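Local coordinates for protein adenylosuccinate lyase (Francisella tularensis subsp. tularensis SCHU S4, PDB 4EEI) that probably cleaves adenylosuccinate to AMP and fumarate, and splits the matching succinyl-carboxamide intermediate of IMP synthesis, in purine biosynthesis, at residues Y20-E32 with T43-P55. Residues are numbered along the deposited sequence; the frame is centred on the assembly and turned at random.
Sequences YAKMLEVELAILE and TAAEIRARAQIRP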
loop_
_atom_site.group_PDB
_atom_site.type_symbol
_atom_site.label_atom_id
_atom_site.label_comp_id
_atom_site.label_asym_id
_atom_site.label_seq_id
_atom_site.Cartn_x
_atom_site.Cartn_y
_atom_site.Cartn_z
ATOM N N TYR B 20 -2.429 -25.833 -17.777
ATOM C CA TYR B 20 -3.354 -26.552 -18.657
ATOM C C TYR B 20 -3.687 -27.948 -18.138
ATOM O O TYR B 20 -4.796 -28.434 -18.338
ATOM C CB TYR B 20 -2.788 -26.646 -20.081
ATOM C CG TYR B 20 -2.566 -25.298 -20.730
ATOM C CD1 TYR B 20 -3.530 -24.297 -20.656
ATOM C CD2 TYR B 20 -1.387 -25.022 -21.402
ATOM C CE1 TYR B 20 -3.318 -23.058 -21.242
ATOM C CE2 TYR B 20 -1.168 -23.798 -21.986
ATOM C CZ TYR B 20 -2.128 -22.819 -21.905
ATOM O OH TYR B 20 -1.890 -21.599 -22.498
ATOM N N ALA B 21 -2.733 -28.603 -17.479
ATOM C CA ALA B 21 -3.014 -29.928 -16.919
ATOM C C ALA B 21 -4.107 -29.835 -15.844
ATOM O O ALA B 21 -4.969 -30.711 -15.732
ATOM C CB ALA B 21 -1.755 -30.573 -16.372
ATOM N N LYS B 22 -4.078 -28.768 -15.053
ATOM C CA LYS B 22 -5.115 -28.586 -14.038
ATOM C C LYS B 22 -6.447 -28.219 -14.677
ATOM O O LYS B 22 -7.502 -28.684 -14.231
ATOM C CB LYS B 22 -4.675 -27.554 -12.989
ATOM C CG LYS B 22 -3.474 -28.019 -12.135
ATOM C CD LYS B 22 -3.829 -29.231 -11.274
ATOM C CE LYS B 22 -3.226 -30.528 -11.799
ATOM N NZ LYS B 22 -1.756 -30.655 -11.552
ATOM N N MET B 23 -6.408 -27.408 -15.733
ATOM C CA MET B 23 -7.628 -27.104 -16.484
ATOM C C MET B 23 -8.254 -28.381 -17.038
ATOM O O MET B 23 -9.479 -28.559 -17.007
ATOM C CB MET B 23 -7.338 -26.119 -17.616
ATOM C CG MET B 23 -7.159 -24.677 -17.141
ATOM S SD MET B 23 -6.799 -23.575 -18.526
ATOM C CE MET B 23 -6.552 -22.015 -17.652
ATOM N N LEU B 24 -7.408 -29.277 -17.522
ATOM C CA LEU B 24 -7.887 -30.546 -18.061
ATOM C C LEU B 24 -8.544 -31.394 -16.976
ATOM O O LEU B 24 -9.593 -32.001 -17.207
ATOM C CB LEU B 24 -6.746 -31.317 -18.727
ATOM C CG LEU B 24 -7.178 -32.671 -19.305
ATOM C CD1 LEU B 24 -8.230 -32.493 -20.400
ATOM C CD2 LEU B 24 -5.977 -33.441 -19.843
ATOM N N GLU B 25 -7.931 -31.439 -15.796
ATOM C CA GLU B 25 -8.481 -32.212 -14.685
ATOM C C GLU B 25 -9.862 -31.686 -14.289
ATOM O O GLU B 25 -10.785 -32.462 -14.021
ATOM C CB GLU B 25 -7.533 -32.176 -13.478
ATOM C CG GLU B 25 -8.045 -32.994 -12.292
ATOM C CD GLU B 25 -7.151 -32.906 -11.057
ATOM O OE1 GLU B 25 -6.011 -32.402 -11.163
ATOM O OE2 GLU B 25 -7.601 -33.344 -9.973
ATOM N N VAL B 26 -10.001 -30.364 -14.257
ATOM C CA VAL B 26 -11.285 -29.727 -13.967
ATOM C C VAL B 26 -12.338 -29.997 -15.046
ATOM O O VAL B 26 -13.497 -30.305 -14.726
ATOM C CB VAL B 26 -11.093 -28.217 -13.739
ATOM C CG1 VAL B 26 -12.421 -27.534 -13.504
ATOM C CG2 VAL B 26 -10.169 -28.000 -12.555
ATOM N N GLU B 27 -11.949 -29.885 -16.316
ATOM C CA GLU B 27 -12.864 -30.200 -17.418
ATOM C C GLU B 27 -13.361 -31.642 -17.323
ATOM O O GLU B 27 -14.524 -31.932 -17.614
ATOM C CB GLU B 27 -12.175 -30.018 -18.780
ATOM C CG GLU B 27 -11.849 -28.577 -19.178
ATOM C CD GLU B 27 -13.031 -27.838 -19.807
ATOM O OE1 GLU B 27 -14.183 -28.327 -19.718
ATOM O OE2 GLU B 27 -12.802 -26.756 -20.398
ATOM N N LEU B 28 -12.482 -32.549 -16.919
ATOM C CA LEU B 28 -12.838 -33.964 -16.900
ATOM C C LEU B 28 -13.663 -34.296 -15.669
ATOM O O LEU B 28 -14.422 -35.260 -15.668
ATOM C CB LEU B 28 -11.583 -34.836 -16.963
ATOM C CG LEU B 28 -10.826 -34.723 -18.279
ATOM C CD1 LEU B 28 -9.577 -35.592 -18.259
ATOM C CD2 LEU B 28 -11.748 -35.113 -19.428
ATOM N N ALA B 29 -13.511 -33.497 -14.618
ATOM C CA ALA B 29 -14.332 -33.678 -13.419
ATOM C C ALA B 29 -15.807 -33.393 -13.713
ATOM O O ALA B 29 -16.686 -34.193 -13.361
ATOM C CB ALA B 29 -13.828 -32.804 -12.281
ATOM N N ILE B 30 -16.090 -32.259 -14.351
ATOM C CA ILE B 30 -17.474 -31.945 -14.699
ATOM C C ILE B 30 -17.979 -32.887 -15.801
ATOM O O ILE B 30 -19.142 -33.295 -15.799
ATOM C CB ILE B 30 -17.659 -30.449 -15.078
ATOM C CG1 ILE B 30 -19.143 -30.127 -15.269
ATOM C CG2 ILE B 30 -16.864 -30.086 -16.329
ATOM C CD1 ILE B 30 -19.974 -30.398 -14.030
ATOM N N LEU B 31 -17.102 -33.267 -16.724
ATOM C CA LEU B 31 -17.511 -34.172 -17.802
ATOM C C LEU B 31 -17.930 -35.522 -17.232
ATOM O O LEU B 31 -18.921 -36.107 -17.668
ATOM C CB LEU B 31 -16.387 -34.344 -18.831
ATOM C CG LEU B 31 -16.665 -35.225 -20.054
ATOM C CD1 LEU B 31 -17.789 -34.663 -20.908
ATOM C CD2 LEU B 31 -15.396 -35.398 -20.897
ATOM N N GLU B 32 -17.180 -36.010 -16.248
ATOM C CA GLU B 32 -17.497 -37.286 -15.609
ATOM C C GLU B 32 -18.809 -37.177 -14.834
ATOM O O GLU B 32 -19.639 -38.087 -14.857
ATOM C CB GLU B 32 -16.353 -37.720 -14.678
ATOM C CG GLU B 32 -16.632 -39.004 -13.897
ATOM C CD GLU B 32 -15.431 -39.503 -13.102
ATOM O OE1 GLU B 32 -14.289 -39.071 -13.382
ATOM O OE2 GLU B 32 -15.638 -40.332 -12.190
ATOM N N THR B 43 -16.641 -41.629 -21.161
ATOM C CA THR B 43 -16.088 -40.574 -22.007
ATOM C C THR B 43 -14.933 -39.834 -21.333
ATOM O O THR B 43 -13.866 -39.662 -21.924
ATOM C CB THR B 43 -17.173 -39.572 -22.435
ATOM O OG1 THR B 43 -18.197 -40.260 -23.169
ATOM C CG2 THR B 43 -16.579 -38.485 -23.307
ATOM N N ALA B 44 -15.147 -39.398 -20.096
ATOM C CA ALA B 44 -14.109 -38.687 -19.351
ATOM C C ALA B 44 -12.866 -39.560 -19.160
ATOM O O ALA B 44 -11.736 -39.082 -19.268
ATOM C CB ALA B 44 -14.647 -38.220 -18.009
ATOM N N ALA B 45 -13.068 -40.840 -18.875
ATOM C CA ALA B 45 -11.935 -41.734 -18.646
ATOM C C ALA B 45 -11.128 -41.942 -19.927
ATOM O O ALA B 45 -9.901 -42.084 -19.892
ATOM C CB ALA B 45 -12.416 -43.063 -18.096
ATOM N N GLU B 46 -11.832 -41.982 -21.055
ATOM C CA GLU B 46 -11.201 -42.135 -22.364
ATOM C C GLU B 46 -10.270 -40.958 -22.659
ATOM O O GLU B 46 -9.114 -41.141 -23.049
ATOM C CB GLU B 46 -12.282 -42.224 -23.440
ATOM C CG GLU B 46 -11.767 -42.207 -24.870
ATOM C CD GLU B 46 -11.307 -43.572 -25.349
ATOM O OE1 GLU B 46 -11.327 -44.525 -24.542
ATOM O OE2 GLU B 46 -10.929 -43.692 -26.537
ATOM N N ILE B 47 -10.782 -39.748 -22.456
ATOM C CA ILE B 47 -10.015 -38.538 -22.717
ATOM C C ILE B 47 -8.860 -38.409 -21.723
ATOM O O ILE B 47 -7.742 -38.035 -22.095
ATOM C CB ILE B 47 -10.928 -37.295 -22.684
ATOM C CG1 ILE B 47 -11.977 -37.383 -23.799
ATOM C CG2 ILE B 47 -10.114 -36.011 -22.800
ATOM C CD1 ILE B 47 -12.981 -36.226 -23.810
ATOM N N ARG B 48 -9.131 -38.738 -20.464
ATOM C CA ARG B 48 -8.116 -38.702 -19.413
ATOM C C ARG B 48 -6.892 -39.540 -19.779
ATOM O O ARG B 48 -5.760 -39.137 -19.528
ATOM C CB ARG B 48 -8.719 -39.184 -18.085
ATOM C CG ARG B 48 -7.768 -39.150 -16.892
ATOM C CD ARG B 48 -8.499 -39.448 -15.574
ATOM N NE ARG B 48 -9.496 -38.432 -15.226
ATOM C CZ ARG B 48 -10.812 -38.644 -15.181
ATOM N NH1 ARG B 48 -11.313 -39.841 -15.452
ATOM N NH2 ARG B 48 -11.637 -37.657 -14.847
ATOM N N ALA B 49 -7.121 -40.691 -20.401
ATOM C CA ALA B 49 -6.034 -41.629 -20.699
ATOM C C ALA B 49 -5.170 -41.242 -21.901
ATOM O O ALA B 49 -4.062 -41.751 -22.063
ATOM C CB ALA B 49 -6.598 -43.040 -20.896
ATOM N N ARG B 50 -5.674 -40.350 -22.747
ATOM C CA ARG B 50 -5.037 -40.097 -24.038
ATOM C C ARG B 50 -4.606 -38.650 -24.258
ATOM O O ARG B 50 -3.627 -38.387 -24.958
ATOM C CB ARG B 50 -5.988 -40.518 -25.152
ATOM C CG ARG B 50 -6.588 -41.893 -24.947
ATOM C CD ARG B 50 -6.378 -42.748 -26.176
ATOM N NE ARG B 50 -6.682 -41.998 -27.391
ATOM C CZ ARG B 50 -7.891 -41.917 -27.935
ATOM N NH1 ARG B 50 -8.913 -42.549 -27.375
ATOM N NH2 ARG B 50 -8.081 -41.208 -29.040
ATOM N N ALA B 51 -5.341 -37.711 -23.672
ATOM C CA ALA B 51 -5.127 -36.296 -23.957
ATOM C C ALA B 51 -3.723 -35.841 -23.586
ATOM O O ALA B 51 -3.217 -36.158 -22.504
ATOM C CB ALA B 51 -6.172 -35.434 -23.248
ATOM N N GLN B 52 -3.099 -35.099 -24.494
ATOM C CA GLN B 52 -1.780 -34.539 -24.238
ATOM C C GLN B 52 -1.879 -33.040 -23.985
ATOM O O GLN B 52 -2.715 -32.354 -24.576
ATOM C CB GLN B 52 -0.854 -34.802 -25.427
ATOM C CG GLN B 52 -0.660 -36.278 -25.759
ATOM C CD GLN B 52 0.149 -37.002 -24.708
ATOM O OE1 GLN B 52 1.247 -36.573 -24.352
ATOM N NE2 GLN B 52 -0.390 -38.102 -24.198
ATOM N N ILE B 53 -1.024 -32.535 -23.105
ATOM C CA ILE B 53 -0.958 -31.099 -22.839
ATOM C C ILE B 53 0.110 -30.501 -23.748
ATOM O O ILE B 53 1.269 -30.911 -23.695
ATOM C CB ILE B 53 -0.607 -30.824 -21.369
ATOM C CG1 ILE B 53 -1.603 -31.527 -20.452
ATOM C CG2 ILE B 53 -0.592 -29.320 -21.084
ATOM C CD1 ILE B 53 -3.037 -31.008 -20.596
ATOM N N ARG B 54 -0.284 -29.546 -24.590
ATOM C CA ARG B 54 0.609 -29.018 -25.624
ATOM C C ARG B 54 0.634 -27.494 -25.627
ATOM O O ARG B 54 -0.013 -26.859 -26.466
ATOM C CB ARG B 54 0.170 -29.526 -26.993
ATOM C CG ARG B 54 0.204 -31.041 -27.134
ATOM C CD ARG B 54 -0.539 -31.491 -28.379
ATOM N NE ARG B 54 -0.373 -32.920 -28.648
ATOM C CZ ARG B 54 -1.034 -33.584 -29.592
ATOM N NH1 ARG B 54 -1.911 -32.953 -30.359
ATOM N NH2 ARG B 54 -0.818 -34.884 -29.769
ATOM N N PRO B 55 1.391 -26.901 -24.693
ATOM C CA PRO B 55 1.338 -25.451 -24.487
ATOM C C PRO B 55 1.660 -24.688 -25.768
ATOM O O PRO B 55 1.074 -23.641 -26.040
ATOM C CB PRO B 55 2.406 -25.211 -23.417
ATOM C CG PRO B 55 2.508 -26.524 -22.688
ATOM C CD PRO B 55 2.318 -27.565 -23.759
HETATM O O HOH W 1 -10.671 -35.082 -13.331
#
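Leu28 and Leu31 supply most of the apolar surface that helix 20-32 turns to helix 43-50. The forked end of Leu28 lets one residue meet two: CD2 lies 3.9 Å from Ile47 CG2, while CD1 rests on CA and CB of Arg48. With CG of Leu31 anti to the backbone N (chi1 -178°), its CD2 reaches both Ala44 CA and, 3.9 Å away, Ile47 CD1, the two side chains crossing at about a right angle. Ala44 suits the place where the helices draw together, since its small methyl CB lies 3.8 Å from Glu32 CB and also meets the carbonyl oxygen of Leu28.

Beyond the second helix the chain runs on extended beside the first, and Ile53 takes over the packing. Being branched at CB, it can serve two neighbours: CG2 comes to the edge of the Tyr20 ring and lies 3.6 Å from Tyr20 CB, while CD1 lies against Ala21 CA and Leu24 CD2, the latter also touching Ala51 CB. Pro55, which opens helix 55-65, sets its compact apolar ring by Tyr20, with CA against CE2.

The pair is an antiparallel helical hairpin in the N-terminal part of this lyase 1 family subunit; the axes of the two short segments approach to 8.9 Å, their directions 160° apart. Other faces of helix 20-32 pack on helices 94-131 and 192-202, and the Tyr20 side chain lies about 5 Å from that of Asp68, an AMP-binding residue.

Polar contacts involve the long side chains, which can span the gap. Arg48, bent along its chain, brings NH2 close to Leu28 CB and to a salt bridge with Glu32 OE1, a weak hydrogen bond of 3.3 Å with the two planes 65° apart. The same NH2 donates to a water, which in turn donates to Glu25 O at 2.7 Å, linking the guanidinium to the first helix's backbone.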